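Local atomic coordinates of cytidylate kinase-like family protein (Eubacterium ventriosum, PDB entry 3FDI), a protein that is of unknown function but belongs to the cytidylate kinase-like family of P-loop NTPases, and so may transfer phosphate from a nucleoside triphosphate. Residues Q86-F89 with I90-K93; A108-I111 with L112-N115. All coordinates share one frame; numbering follows the deposited sequence.

Contact 1: Q86-F89 with I90-K93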
ATOM      1  N   GLN B  86      21.710  -9.360  14.534  1.00 33.82           N
ATOM      2  CA  GLN B  86      22.185  -9.261  13.199  1.00 33.68           C
ATOM      3  C   GLN B  86      22.315  -7.810  12.807  1.00 33.90           C
ATOM      4  O   GLN B  86      23.236  -7.442  12.082  1.00 33.10           O
ATOM      5  CB  GLN B  86      21.244  -9.955  12.255  1.00 33.97           C
ATOM      6  CG  GLN B  86      21.031 -11.385  12.607  1.00 35.80           C
ATOM      7  CD  GLN B  86      20.392 -12.171  11.515  1.00 34.87           C
ATOM      8  OE1 GLN B  86      19.538 -11.682  10.799  1.00 35.78           O
ATOM      9  NE2 GLN B  86      20.781 -13.425  11.404  1.00 35.80           N
ATOM     10  N   PHE B  87      21.353  -6.981  13.229  1.00 34.33           N
ATOM     11  CA  PHE B  87      21.403  -5.541  12.922  1.00 35.03           C
ATOM     12  C   PHE B  87      22.652  -4.969  13.565  1.00 34.57           C
ATOM     13  O   PHE B  87      23.432  -4.269  12.926  1.00 34.56           O
ATOM     14  CB  PHE B  87      20.191  -4.769  13.459  1.00 35.23           C
ATOM     15  CG  PHE B  87      18.882  -5.147  12.845  1.00 35.93           C
ATOM     16  CD1 PHE B  87      18.802  -5.710  11.566  1.00 38.54           C
ATOM     17  CD2 PHE B  87      17.710  -4.904  13.532  1.00 36.51           C
ATOM     18  CE1 PHE B  87      17.590  -6.055  11.016  1.00 38.10           C
ATOM     19  CE2 PHE B  87      16.500  -5.251  12.995  1.00 38.45           C
ATOM     20  CZ  PHE B  87      16.435  -5.813  11.712  1.00 38.85           C
ATOM     21  N   ASN B  88      22.862  -5.344  14.813  1.00 34.96           N
ATOM     22  CA  ASN B  88      23.995  -4.828  15.513  1.00 35.82           C
ATOM     23  C   ASN B  88      25.348  -5.281  14.923  1.00 36.48           C
ATOM     24  O   ASN B  88      26.285  -4.457  14.854  1.00 37.27           O
ATOM     25  CB  ASN B  88      23.891  -5.150  16.959  1.00 35.41           C
ATOM     26  CG  ASN B  88      24.785  -4.283  17.783  1.00 36.74           C
ATOM     27  OD1 ASN B  88      24.960  -3.079  17.492  1.00 37.71           O
ATOM     28  ND2 ASN B  88      25.405  -4.885  18.795  1.00 31.14           N
ATOM     29  N   PHE B  89      25.446  -6.552  14.482  1.00 36.07           N
ATOM     30  CA  PHE B  89      26.616  -7.034  13.724  1.00 35.59           C
ATOM     31  C   PHE B  89      26.907  -6.120  12.567  1.00 36.10           C
ATOM     32  O   PHE B  89      28.029  -5.728  12.354  1.00 37.33           O
ATOM     33  CB  PHE B  89      26.421  -8.474  13.210  1.00 36.43           C
ATOM     34  CG  PHE B  89      27.569  -9.010  12.366  1.00 32.73           C
ATOM     35  CD1 PHE B  89      28.559  -9.793  12.928  1.00 37.68           C
ATOM     36  CD2 PHE B  89      27.607  -8.785  11.013  1.00 34.04           C
ATOM     37  CE1 PHE B  89      29.622 -10.289  12.142  1.00 36.92           C
ATOM     38  CE2 PHE B  89      28.640  -9.270  10.232  1.00 36.25           C
ATOM     39  CZ  PHE B  89      29.643 -10.004  10.788  1.00 36.62           C
ATOM     40  N   ILE B  90      25.879  -5.807  11.804  1.00 36.42           N
ATOM     41  CA  ILE B  90      25.999  -5.039  10.599  1.00 35.61           C
ATOM     42  C   ILE B  90      26.413  -3.623  10.894  1.00 36.09           C
ATOM     43  O   ILE B  90      27.258  -3.068  10.202  1.00 34.90           O
ATOM     44  CB  ILE B  90      24.670  -5.054   9.862  1.00 35.40           C
ATOM     45  CG1 ILE B  90      24.469  -6.453   9.257  1.00 37.48           C
ATOM     46  CG2 ILE B  90      24.629  -4.046   8.742  1.00 32.91           C
ATOM     47  CD1 ILE B  90      23.138  -6.618   8.467  1.00 39.31           C
ATOM     48  N   ARG B  91      25.807  -3.060  11.937  1.00 37.19           N
ATOM     49  CA  ARG B  91      26.074  -1.708  12.361  1.00 38.32           C
ATOM     50  C   ARG B  91      27.519  -1.585  12.885  1.00 39.22           C
ATOM     51  O   ARG B  91      28.220  -0.655  12.537  1.00 39.82           O
ATOM     52  CB  ARG B  91      25.052  -1.316  13.434  1.00 38.96           C
ATOM     53  CG  ARG B  91      25.111   0.144  13.921  1.00 40.17           C
ATOM     54  CD  ARG B  91      24.483   0.334  15.326  1.00 40.69           C
ATOM     55  NE  ARG B  91      25.201  -0.461  16.319  1.00 40.54           N
ATOM     56  CZ  ARG B  91      26.325  -0.106  16.939  1.00 42.11           C
ATOM     57  NH1 ARG B  91      26.920   1.075  16.723  1.00 44.94           N
ATOM     58  NH2 ARG B  91      26.887  -0.967  17.766  1.00 42.60           N
ATOM     59  N   LYS B  92      27.951  -2.522  13.714  1.00 40.22           N
ATOM     60  CA  LYS B  92      29.316  -2.511  14.245  1.00 41.77           C
ATOM     61  C   LYS B  92      30.350  -2.664  13.148  1.00 41.78           C
ATOM     62  O   LYS B  92      31.324  -1.933  13.133  1.00 41.89           O
ATOM     63  CB  LYS B  92      29.534  -3.614  15.291  1.00 41.48           C
ATOM     64  CG  LYS B  92      28.986  -3.274  16.661  1.00 43.58           C
ATOM     65  CD  LYS B  92      29.285  -4.390  17.696  1.00 47.11           C
ATOM     66  CE  LYS B  92      28.689  -4.064  19.089  1.00 49.55           C
ATOM     67  NZ  LYS B  92      29.183  -4.936  20.214  1.00 50.85           N
ATOM     68  N   LYS B  93      30.151  -3.634  12.259  1.00 41.85           N
ATOM     69  CA  LYS B  93      31.092  -3.844  11.177  1.00 42.51           C
ATOM     70  C   LYS B  93      31.165  -2.588  10.304  1.00 42.81           C
ATOM     71  O   LYS B  93      32.263  -2.172   9.908  1.00 43.34           O
ATOM     72  CB  LYS B  93      30.741  -5.074  10.335  1.00 42.76           C
ATOM     73  CG  LYS B  93      30.950  -6.417  11.024  1.00 43.67           C
ATOM     74  CD  LYS B  93      32.416  -6.661  11.411  1.00 46.18           C
ATOM     75  CE  LYS B  93      32.729  -8.147  11.490  1.00 46.93           C
ATOM     76  NZ  LYS B  93      34.077  -8.494  12.034  1.00 47.35           N
TER
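Gln-86 accepts the backbone N-H of Ile-90 on its carbonyl O, and the CG1 branch of Ile-90 lies against that same oxygen; the Gln-86 amide turns away to Arg-106. Phe-87 repeats the i to i+4 bond with Arg-91 N (2.8 Å from Phe-87 O), while its ring leaves the helix to meet Tyr-163 edge-to-face. Asn-88, with CG anti to the backbone N (chi1 -162°), runs alongside Arg-91, amide and guanidinium nearly coplanar at 19°. Asn-88 OD1 is gripped side-on by two donors, Arg-91 NE at 2.9 Å and Arg-91 NH2 also at 2.9 Å, both with the oxygen in the guanidinium plane. An alanine here would take away this acceptor and would probably set the guanidinium freer to turn. Over one face of the Phe-89 ring comes the Lys-93 chain: Lys-93 CG stands 3.9 Å from the Phe-89 centroid in a CH-pi contact. The bend at chi2 (-62°) carries Lys-93 CE back to Phe-89 CZ, at 3.7 Å, while NZ pairs with Glu-97. Successive i to i+4 backbone bonds with i to i+3 and i to i+4 side-chain pairs are typical of an alpha-helix, here 81-95.

Contact 2: A108-I111 with L112-N115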
ATOM      1  N   ALA B 108      19.595  -3.936   5.494  1.00 37.37           N
ATOM      2  CA  ALA B 108      20.881  -3.253   5.654  1.00 37.85           C
ATOM      3  C   ALA B 108      20.826  -1.798   5.196  1.00 38.68           C
ATOM      4  O   ALA B 108      21.466  -0.959   5.818  1.00 38.94           O
ATOM      5  CB  ALA B 108      22.028  -4.012   5.007  1.00 36.29           C
ATOM      6  N   GLU B 109      20.079  -1.475   4.130  1.00 38.82           N
ATOM      7  CA  GLU B 109      20.030  -0.094   3.662  1.00 39.36           C
ATOM      8  C   GLU B 109      19.411   0.815   4.739  1.00 40.37           C
ATOM      9  O   GLU B 109      19.814   1.971   4.864  1.00 40.85           O
ATOM     10  CB  GLU B 109      19.296   0.062   2.323  1.00 39.69           C
ATOM     11  CG  GLU B 109      17.784   0.232   2.371  1.00 36.78           C
ATOM     12  CD  GLU B 109      17.035  -0.926   2.987  1.00 40.10           C
ATOM     13  OE1 GLU B 109      17.573  -2.102   3.163  1.00 41.21           O
ATOM     14  OE2 GLU B 109      15.864  -0.658   3.357  1.00 41.16           O
ATOM     15  N   GLU B 110      18.486   0.279   5.536  1.00 39.83           N
ATOM     16  CA  GLU B 110      17.883   1.040   6.631  1.00 39.99           C
ATOM     17  C   GLU B 110      18.834   1.195   7.809  1.00 40.72           C
ATOM     18  O   GLU B 110      19.014   2.326   8.313  1.00 40.39           O
ATOM     19  CB  GLU B 110      16.580   0.415   7.092  1.00 39.13           C
ATOM     20  CG  GLU B 110      15.871   1.141   8.212  1.00 44.44           C
ATOM     21  CD  GLU B 110      15.410   2.578   7.865  1.00 50.52           C
ATOM     22  OE1 GLU B 110      15.254   2.923   6.660  1.00 51.00           O
ATOM     23  OE2 GLU B 110      15.203   3.364   8.825  1.00 53.92           O
ATOM     24  N   ILE B 111      19.420   0.072   8.252  1.00 40.25           N
ATOM     25  CA  ILE B 111      20.415   0.069   9.338  1.00 41.01           C
ATOM     26  C   ILE B 111      21.621   1.038   9.112  1.00 41.90           C
ATOM     27  O   ILE B 111      22.087   1.688  10.065  1.00 40.87           O
ATOM     28  CB  ILE B 111      20.999  -1.327   9.551  1.00 41.70           C
ATOM     29  CG1 ILE B 111      19.918  -2.284  10.055  1.00 42.11           C
ATOM     30  CG2 ILE B 111      22.201  -1.297  10.530  1.00 41.46           C
ATOM     31  CD1 ILE B 111      20.446  -3.657  10.181  1.00 45.53           C
ATOM     32  N   LEU B 112      22.085   1.129   7.867  1.00 41.39           N
ATOM     33  CA  LEU B 112      23.265   1.868   7.517  1.00 42.36           C
ATOM     34  C   LEU B 112      22.940   3.163   6.798  1.00 43.85           C
ATOM     35  O   LEU B 112      23.772   3.730   6.085  1.00 43.79           O
ATOM     36  CB  LEU B 112      24.144   0.980   6.664  1.00 42.03           C
ATOM     37  CG  LEU B 112      24.684  -0.265   7.365  1.00 40.48           C
ATOM     38  CD1 LEU B 112      25.493  -1.079   6.408  1.00 38.24           C
ATOM     39  CD2 LEU B 112      25.492   0.093   8.665  1.00 37.80           C
ATOM     40  N   SER B 113      21.691   3.578   6.947  1.00 46.18           N
ATOM     41  CA  SER B 113      21.218   4.919   6.627  1.00 48.67           C
ATOM     42  C   SER B 113      22.204   6.070   6.850  1.00 50.09           C
ATOM     43  O   SER B 113      22.465   6.868   5.980  1.00 51.16           O
ATOM     44  CB  SER B 113      20.025   5.234   7.526  1.00 48.88           C
ATOM     45  OG  SER B 113      18.855   4.828   6.905  1.00 50.33           O
ATOM     46  N   ASP B 114      22.709   6.199   8.048  1.00 52.10           N
ATOM     47  CA  ASP B 114      23.534   7.372   8.331  1.00 53.92           C
ATOM     48  C   ASP B 114      24.983   7.202   7.845  1.00 53.72           C
ATOM     49  O   ASP B 114      25.782   8.123   8.012  1.00 55.18           O
ATOM     50  CB  ASP B 114      23.527   7.690   9.820  1.00 54.43           C
ATOM     51  CG  ASP B 114      23.910   6.516  10.646  1.00 57.59           C
ATOM     52  OD1 ASP B 114      23.393   5.418  10.340  1.00 64.00           O
ATOM     53  OD2 ASP B 114      24.708   6.674  11.607  1.00 65.39           O
ATOM     54  N   ASN B 115      25.337   6.057   7.261  1.00 51.67           N
ATOM     55  CA  ASN B 115      26.702   5.861   6.854  1.00 49.96           C
ATOM     56  C   ASN B 115      26.812   6.300   5.420  1.00 49.13           C
ATOM     57  O   ASN B 115      26.260   5.661   4.558  1.00 48.43           O
ATOM     58  CB  ASN B 115      27.130   4.424   7.015  1.00 49.85           C
ATOM     59  CG  ASN B 115      28.615   4.259   6.919  1.00 50.03           C
ATOM     60  OD1 ASN B 115      29.242   4.725   5.966  1.00 50.78           O
ATOM     61  ND2 ASN B 115      29.202   3.571   7.893  1.00 48.71           N
TER
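Leu-112 closes the short helix 108-111 with its backbone N, which donates to Ala-108 O at 3.0 Å, and its side chain starts out close to the same oxygen. Leu-112 CB is 3.4 Å from Ala-108 O, and CG follows at 3.6 Å from that atom, because chi1 (-64°) sets CG beside the backbone N and anti to the carbonyl carbon. At the fork the two methyls part. CD1 passes Ala-108 O at a looser distance. Leu-112 CD2 lies near the Ile-111 carbonyl group and touches Ile-111 CG2 at 4.0 Å, an apolar contact between neighbours in sequence. Ile-8 of strand 8-13 and Ala-94 also pack on this leucine.

Polar contacts continue one residue later. Glu-110 O accepts twice from Ser-113: the hydroxyl OG donates at 2.9 Å, tilted 24° from the carbonyl plane, and the backbone N at 3.3 Å from well above that plane. Both arrive from the same face of the carbonyl. The side chain thus adds a second bond to an i to i+3 backbone bond that avoids the lone-pair directions. Ser-113 is itself the second residue of a type I beta turn, Leu-112 to Asn-115, in which Asn-115 N bonds to Leu-112 O.

The chemistry is divided: the leucine and isoleucine branches belong to the buried interior, whereas the solvent-exposed serine supplies its own hydroxyl to a carbonyl at the helix end, helping to satisfy an acceptor there as the chain leaves the helix.

In the fold
From the N terminus the chain passes strand 8-13 and helix 37-43 before reaching contact 1, within helix 81-95. Strand 101-104 of the parallel sheet follows, and contact 2 then ends helix 108-111 and turns the chain toward strand 118-125. Each contact closes only a local turn; they stand in series, neither nesting nor crossing. Their centres are 10 Å apart, and side chains join them: Ile-90 CG2 packs 3.9 Å from Leu-112 CD1, while Ile-90 and Arg-91 also touch Ile-111. Contact 1 faces helix 37-43 as well, and contact 2 strand 8-13, so helix 81-95 is joined to the central sheet through 108-115.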